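PDB 4KRG: phosphoethanolamine N-methyltransferase 1 from Haemonchus contortus, which probably catalyses the S-adenosylmethionine-dependent N-methylation of phosphoethanolamine, a step of nematode phosphocholine biosynthesis. Local coordinates for residues N273-I282 and S437-H448. Residues are numbered along the deposited sequence; the frame is centred on the assembly and turned at random.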
ATOM      1  N   ASN A 273      11.241   2.874 -17.600  1.00 24.68           N
ATOM      2  CA  ASN A 273      12.101   3.873 -18.232  1.00 27.71           C
ATOM      3  C   ASN A 273      11.409   5.197 -18.535  1.00 22.90           C
ATOM      4  O   ASN A 273      11.955   6.033 -19.258  1.00 24.05           O
ATOM      5  CB  ASN A 273      12.756   3.313 -19.496  1.00 36.51           C
ATOM      6  CG  ASN A 273      13.891   2.360 -19.187  1.00 40.35           C
ATOM      7  OD1 ASN A 273      14.686   2.594 -18.274  1.00 40.25           O
ATOM      8  ND2 ASN A 273      13.970   1.273 -19.943  1.00 43.65           N
ATOM      9  N   GLU A 274      10.219   5.397 -17.979  1.00 22.79           N
ATOM     10  CA  GLU A 274       9.454   6.605 -18.276  1.00 23.64           C
ATOM     11  C   GLU A 274      10.222   7.857 -17.864  1.00 25.11           C
ATOM     12  O   GLU A 274      10.398   8.126 -16.671  1.00 23.15           O
ATOM     13  CB  GLU A 274       8.076   6.595 -17.601  1.00 22.18           C
ATOM     14  CG  GLU A 274       7.145   7.654 -18.180  1.00 24.63           C
ATOM     15  CD  GLU A 274       5.887   7.908 -17.367  1.00 24.75           C
ATOM     16  OE1 GLU A 274       5.967   7.919 -16.117  1.00 24.81           O
ATOM     17  OE2 GLU A 274       4.820   8.123 -17.988  1.00 25.40           O
ATOM     18  N   LYS A 275      10.679   8.612 -18.857  1.00 17.81           N
ATOM     19  CA  LYS A 275      11.468   9.819 -18.613  1.00 19.74           C
ATOM     20  C   LYS A 275      10.629  11.054 -18.276  1.00 21.22           C
ATOM     21  O   LYS A 275      11.145  12.026 -17.725  1.00 20.07           O
ATOM     22  CB  LYS A 275      12.342  10.132 -19.825  1.00 21.22           C
ATOM     23  CG  LYS A 275      13.333   9.048 -20.182  1.00 23.00           C
ATOM     24  CD  LYS A 275      14.224   9.494 -21.338  1.00 26.73           C
ATOM     25  CE  LYS A 275      13.409   9.774 -22.592  1.00 29.13           C
ATOM     26  NZ  LYS A 275      14.263   9.887 -23.810  1.00 32.35           N
ATOM     27  N   TYR A 276       9.346  11.010 -18.626  1.00 19.22           N
ATOM     28  CA  TYR A 276       8.406  12.105 -18.387  1.00 17.45           C
ATOM     29  C   TYR A 276       7.025  11.591 -18.766  1.00 19.01           C
ATOM     30  O   TYR A 276       6.920  10.529 -19.369  1.00 21.20           O
ATOM     31  CB  TYR A 276       8.773  13.333 -19.223  1.00 18.17           C
ATOM     32  CG  TYR A 276       8.848  13.053 -20.698  1.00 18.69           C
ATOM     33  CD1 TYR A 276       7.725  13.174 -21.504  1.00 19.49           C
ATOM     34  CD2 TYR A 276      10.039  12.649 -21.289  1.00 18.48           C
ATOM     35  CE1 TYR A 276       7.782  12.905 -22.848  1.00 19.70           C
ATOM     36  CE2 TYR A 276      10.109  12.377 -22.640  1.00 19.50           C
ATOM     37  CZ  TYR A 276       8.977  12.507 -23.415  1.00 20.31           C
ATOM     38  OH  TYR A 276       9.029  12.235 -24.757  1.00 20.70           O
ATOM     39  N   SER A 277       5.968  12.326 -18.431  1.00 19.89           N
ATOM     40  CA  SER A 277       4.614  11.921 -18.819  1.00 21.05           C
ATOM     41  C   SER A 277       4.180  12.732 -20.030  1.00 20.13           C
ATOM     42  O   SER A 277       4.559  13.895 -20.156  1.00 20.30           O
ATOM     43  CB  SER A 277       3.631  12.129 -17.663  1.00 22.39           C
ATOM     44  OG  SER A 277       2.305  11.800 -18.051  1.00 27.03           O
ATOM     45  N   TRP A 278       3.393  12.145 -20.927  1.00 19.08           N
ATOM     46  CA  TRP A 278       2.958  12.918 -22.085  1.00 19.24           C
ATOM     47  C   TRP A 278       2.073  14.075 -21.671  1.00 15.31           C
ATOM     48  O   TRP A 278       1.956  15.058 -22.388  1.00 15.72           O
ATOM     49  CB  TRP A 278       2.284  12.061 -23.162  1.00 18.38           C
ATOM     50  CG  TRP A 278       0.907  11.513 -22.888  1.00 16.25           C
ATOM     51  CD1 TRP A 278       0.599  10.229 -22.557  1.00 17.13           C
ATOM     52  CD2 TRP A 278      -0.343  12.207 -23.017  1.00 15.91           C
ATOM     53  NE1 TRP A 278      -0.760  10.082 -22.442  1.00 19.89           N
ATOM     54  CE2 TRP A 278      -1.365  11.277 -22.721  1.00 20.15           C
ATOM     55  CE3 TRP A 278      -0.704  13.517 -23.338  1.00 16.17           C
ATOM     56  CZ2 TRP A 278      -2.717  11.623 -22.730  1.00 19.51           C
ATOM     57  CZ3 TRP A 278      -2.044  13.859 -23.347  1.00 18.93           C
ATOM     58  CH2 TRP A 278      -3.034  12.915 -23.048  1.00 18.42           C
ATOM     59  N   THR A 279       1.481  13.959 -20.488  1.00 14.86           N
ATOM     60  CA  THR A 279       0.552  14.967 -20.004  1.00 15.21           C
ATOM     61  C   THR A 279       1.266  16.196 -19.447  1.00 14.83           C
ATOM     62  O   THR A 279       0.627  17.205 -19.170  1.00 14.99           O
ATOM     63  CB  THR A 279      -0.370  14.388 -18.919  1.00 17.34           C
ATOM     64  OG1 THR A 279       0.428  13.959 -17.815  1.00 16.92           O
ATOM     65  CG2 THR A 279      -1.149  13.204 -19.450  1.00 16.14           C
ATOM     66  N   ASP A 280       2.584  16.103 -19.269  1.00 14.87           N
ATOM     67  CA  ASP A 280       3.370  17.220 -18.744  1.00 14.75           C
ATOM     68  C   ASP A 280       3.129  18.492 -19.538  1.00 16.99           C
ATOM     69  O   ASP A 280       2.825  19.542 -18.968  1.00 19.43           O
ATOM     70  CB  ASP A 280       4.874  16.920 -18.789  1.00 16.22           C
ATOM     71  CG  ASP A 280       5.273  15.765 -17.899  1.00 16.75           C
ATOM     72  OD1 ASP A 280       4.421  15.268 -17.147  1.00 16.07           O
ATOM     73  OD2 ASP A 280       6.453  15.364 -17.951  1.00 19.21           O
ATOM     74  N   LYS A 281       3.276  18.379 -20.856  1.00 16.16           N
ATOM     75  CA  LYS A 281       3.120  19.506 -21.770  1.00 21.92           C
ATOM     76  C   LYS A 281       1.718  20.105 -21.678  1.00 24.08           C
ATOM     77  O   LYS A 281       1.548  21.319 -21.773  1.00 26.69           O
ATOM     78  CB  LYS A 281       3.419  19.069 -23.207  1.00 24.21           C
ATOM     79  CG  LYS A 281       3.169  20.144 -24.268  1.00 32.00           C
ATOM     80  CD  LYS A 281       4.367  21.086 -24.412  1.00 37.37           C
ATOM     81  CE  LYS A 281       4.000  22.418 -25.065  1.00 37.62           C
ATOM     82  NZ  LYS A 281       3.515  22.277 -26.462  1.00 38.74           N
ATOM     83  N   ILE A 282       0.720  19.248 -21.479  1.00 21.54           N
ATOM     84  CA  ILE A 282      -0.671  19.688 -21.364  1.00 20.55           C
ATOM     85  C   ILE A 282      -0.935  20.419 -20.053  1.00 18.00           C
ATOM     86  O   ILE A 282      -1.488  21.514 -20.044  1.00 20.81           O
ATOM     87  CB  ILE A 282      -1.639  18.498 -21.451  1.00 20.73           C
ATOM     88  CG1 ILE A 282      -1.411  17.705 -22.742  1.00 21.04           C
ATOM     89  CG2 ILE A 282      -3.071  18.973 -21.332  1.00 21.74           C
ATOM     90  CD1 ILE A 282      -1.511  18.523 -23.991  1.00 23.92           C
ATOM     91  N   SER A 437      -2.856  17.158 -27.100  1.00 16.54           N
ATOM     92  CA  SER A 437      -2.719  15.832 -26.513  1.00 15.63           C
ATOM     93  C   SER A 437      -2.324  14.799 -27.565  1.00 15.45           C
ATOM     94  O   SER A 437      -1.475  13.949 -27.312  1.00 16.97           O
ATOM     95  CB  SER A 437      -4.017  15.421 -25.814  1.00 18.67           C
ATOM     96  OG  SER A 437      -4.261  16.252 -24.698  1.00 19.07           O
ATOM     97  N   LEU A 438      -2.943  14.880 -28.740  1.00 16.57           N
ATOM     98  CA  LEU A 438      -2.584  14.017 -29.860  1.00 17.42           C
ATOM     99  C   LEU A 438      -1.097  14.126 -30.180  1.00 15.60           C
ATOM    100  O   LEU A 438      -0.417  13.121 -30.361  1.00 17.40           O
ATOM    101  CB  LEU A 438      -3.409  14.364 -31.104  1.00 22.19           C
ATOM    102  CG  LEU A 438      -4.853  13.863 -31.190  1.00 24.34           C
ATOM    103  CD1 LEU A 438      -5.437  14.160 -32.555  1.00 23.76           C
ATOM    104  CD2 LEU A 438      -4.927  12.370 -30.921  1.00 26.70           C
ATOM    105  N   ASN A 439      -0.593  15.352 -30.228  1.00 15.93           N
ATOM    106  CA  ASN A 439       0.810  15.591 -30.546  1.00 16.24           C
ATOM    107  C   ASN A 439       1.730  15.082 -29.442  1.00 16.32           C
ATOM    108  O   ASN A 439       2.743  14.445 -29.710  1.00 17.99           O
ATOM    109  CB  ASN A 439       1.069  17.085 -30.745  1.00 19.04           C
ATOM    110  CG  ASN A 439       0.495  17.627 -32.040  1.00 19.91           C
ATOM    111  OD1 ASN A 439       0.143  16.881 -32.959  1.00 19.40           O
ATOM    112  ND2 ASN A 439       0.427  18.945 -32.126  1.00 21.33           N
ATOM    113  N   ALA A 440       1.371  15.384 -28.198  1.00 14.53           N
ATOM    114  CA  ALA A 440       2.203  15.029 -27.055  1.00 16.00           C
ATOM    115  C   ALA A 440       2.222  13.521 -26.813  1.00 15.03           C
ATOM    116  O   ALA A 440       3.270  12.955 -26.509  1.00 16.77           O
ATOM    117  CB  ALA A 440       1.747  15.779 -25.805  1.00 18.17           C
ATOM    118  N   GLU A 441       1.071  12.866 -26.944  1.00 15.76           N
ATOM    119  CA  GLU A 441       1.025  11.419 -26.743  1.00 16.64           C
ATOM    120  C   GLU A 441       1.859  10.666 -27.775  1.00 15.49           C
ATOM    121  O   GLU A 441       2.585   9.738 -27.426  1.00 16.22           O
ATOM    122  CB  GLU A 441      -0.409  10.867 -26.704  1.00 16.79           C
ATOM    123  CG  GLU A 441      -0.428   9.379 -26.339  1.00 17.01           C
ATOM    124  CD  GLU A 441      -1.804   8.823 -26.033  1.00 17.68           C
ATOM    125  OE1 GLU A 441      -2.801   9.565 -26.162  1.00 18.07           O
ATOM    126  OE2 GLU A 441      -1.884   7.628 -25.662  1.00 18.66           O
ATOM    127  N   VAL A 442       1.770  11.057 -29.043  1.00 17.10           N
ATOM    128  CA  VAL A 442       2.572  10.381 -30.063  1.00 17.57           C
ATOM    129  C   VAL A 442       4.075  10.622 -29.847  1.00 17.72           C
ATOM    130  O   VAL A 442       4.879   9.699 -29.972  1.00 19.99           O
ATOM    131  CB  VAL A 442       2.123  10.715 -31.516  1.00 18.51           C
ATOM    132  CG1 VAL A 442       2.629  12.084 -31.960  1.00 17.22           C
ATOM    133  CG2 VAL A 442       2.604   9.649 -32.464  1.00 19.02           C
ATOM    134  N   SER A 443       4.440  11.844 -29.467  1.00 14.70           N
ATOM    135  CA  SER A 443       5.838  12.180 -29.213  1.00 14.56           C
ATOM    136  C   SER A 443       6.384  11.315 -28.093  1.00 17.08           C
ATOM    137  O   SER A 443       7.525  10.870 -28.142  1.00 18.51           O
ATOM    138  CB  SER A 443       5.989  13.652 -28.829  1.00 16.79           C
ATOM    139  OG  SER A 443       5.651  14.512 -29.907  1.00 20.58           O
ATOM    140  N   PHE A 444       5.554  11.095 -27.083  1.00 15.37           N
ATOM    141  CA  PHE A 444       5.929  10.320 -25.911  1.00 14.75           C
ATOM    142  C   PHE A 444       6.128   8.839 -26.233  1.00 16.22           C
ATOM    143  O   PHE A 444       7.055   8.203 -25.740  1.00 17.36           O
ATOM    144  CB  PHE A 444       4.862  10.503 -24.833  1.00 12.34           C
ATOM    145  CG  PHE A 444       4.902   9.472 -23.744  1.00 14.58           C
ATOM    146  CD1 PHE A 444       5.719   9.641 -22.639  1.00 15.32           C
ATOM    147  CD2 PHE A 444       4.089   8.343 -23.808  1.00 14.32           C
ATOM    148  CE1 PHE A 444       5.743   8.693 -21.623  1.00 15.19           C
ATOM    149  CE2 PHE A 444       4.111   7.387 -22.803  1.00 14.49           C
ATOM    150  CZ  PHE A 444       4.937   7.560 -21.707  1.00 15.75           C
ATOM    151  N   ILE A 445       5.246   8.288 -27.051  1.00 16.42           N
ATOM    152  CA  ILE A 445       5.310   6.871 -27.409  1.00 16.41           C
ATOM    153  C   ILE A 445       6.527   6.556 -28.283  1.00 17.86           C
ATOM    154  O   ILE A 445       7.231   5.561 -28.062  1.00 18.89           O
ATOM    155  CB  ILE A 445       4.007   6.441 -28.112  1.00 18.91           C
ATOM    156  CG1 ILE A 445       2.933   6.130 -27.068  1.00 18.92           C
ATOM    157  CG2 ILE A 445       4.224   5.252 -29.016  1.00 22.03           C
ATOM    158  CD1 ILE A 445       1.537   6.007 -27.654  1.00 23.08           C
ATOM    159  N   LYS A 446       6.783   7.407 -29.270  1.00 17.85           N
ATOM    160  CA  LYS A 446       7.917   7.203 -30.163  1.00 18.28           C
ATOM    161  C   LYS A 446       9.226   7.329 -29.395  1.00 20.28           C
ATOM    162  O   LYS A 446      10.174   6.579 -29.631  1.00 21.04           O
ATOM    163  CB  LYS A 446       7.888   8.233 -31.291  1.00 17.70           C
ATOM    164  CG  LYS A 446       6.636   8.205 -32.146  1.00 18.96           C
ATOM    165  CD  LYS A 446       6.553   6.947 -32.985  1.00 20.47           C
ATOM    166  CE  LYS A 446       5.465   7.077 -34.052  1.00 17.76           C
ATOM    167  NZ  LYS A 446       5.414   5.891 -34.947  1.00 18.98           N
ATOM    168  N   ASP A 447       9.260   8.292 -28.477  1.00 19.35           N
ATOM    169  CA  ASP A 447      10.447   8.606 -27.689  1.00 18.84           C
ATOM    170  C   ASP A 447      10.837   7.455 -26.776  1.00 16.13           C
ATOM    171  O   ASP A 447      12.015   7.232 -26.514  1.00 18.21           O
ATOM    172  CB  ASP A 447      10.179   9.846 -26.839  1.00 19.21           C
ATOM    173  CG  ASP A 447      11.420  10.375 -26.167  1.00 27.54           C
ATOM    174  OD1 ASP A 447      12.542   9.967 -26.535  1.00 31.53           O
ATOM    175  OD2 ASP A 447      11.272  11.227 -25.269  1.00 32.01           O
ATOM    176  N   HIS A 448       9.833   6.736 -26.289  1.00 15.27           N
ATOM    177  CA  HIS A 448      10.056   5.604 -25.395  1.00 17.26           C
ATOM    178  C   HIS A 448      10.009   4.269 -26.132  1.00 22.02           C
ATOM    179  O   HIS A 448      10.165   3.210 -25.514  1.00 23.51           O
ATOM    180  CB  HIS A 448       9.054   5.625 -24.234  1.00 15.10           C
ATOM    181  CG  HIS A 448       9.259   6.760 -23.286  1.00 17.35           C
ATOM    182  ND1 HIS A 448       8.729   8.022 -23.488  1.00 15.60           N
ATOM    183  CD2 HIS A 448       9.957   6.843 -22.126  1.00 17.95           C
ATOM    184  CE1 HIS A 448       9.076   8.812 -22.509  1.00 14.85           C
ATOM    185  NE2 HIS A 448       9.826   8.125 -21.653  1.00 18.00           N
TER
HETATM  186  O   HOH W   1      13.354  12.898 -24.980  1.00 38.27           O
HETATM  187  O   HOH W   2      -2.145   7.579 -22.709  1.00 16.67           O
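Trp278, Phe444, Tyr276 and His448 form an aromatic cluster where the loop that follows helix 249-271 packs along helix 434-448, far from the phosphoethanolamine pocket. The indole lies flat between two layers. Glu441 CB sits 4.0 Å from the centroid of the five-membered ring of Trp278, a CH-pi contact made almost along the ring normal, and the Glu441 carboxylate is stacked nearly parallel on the indole plane. Thr279 CG2 covers the opposite face. With CG wedged between backbone N and carbonyl carbon (chi1 72°), Trp278 brings its CZ3 within 3.5 Å of Ser437 CB, and a water joins its NE1 to Glu441 OE2, which also accepts from Ser455 N. Phe444 turns an edge to the Tyr276 ring in an offset edge-to-face pair with planes at 78°, while its CB presses on Trp278 CB.

Loop and helix here belong to the C-terminal half of a di-domain chain, where strand 458-465, antiparallel between 400-408 and 428-432, is consistent with a second methyltransferase-type Rossmann domain; helix 434-448 is the last helix before that strand. A type I turn from Ser277 to Asp280 leads the loop into helix 280-283, where Ile282 CD1 meets Ser437 OG at 3.6 Å, a hydroxyl also hydrogen-bonded with Val433 O.

Polar bonds fasten the other end. The backbone N of Lys275 donates nearly straight, in the ring plane, to His448 NE2 (3.0 Å, 169°); on the far side of that ring ND1 donates to Phe444 O, so both nitrogens are engaged and the ring's rotation is set. Asp447 OD2 accepts from Tyr276 OH through its anti lone pair (2.5 Å), whereas Lys275 NZ reaches OD1 of the same carboxylate from above its plane in a 3.2 Å salt bridge. A second water donates to Asp447 OD2 at 2.7 Å.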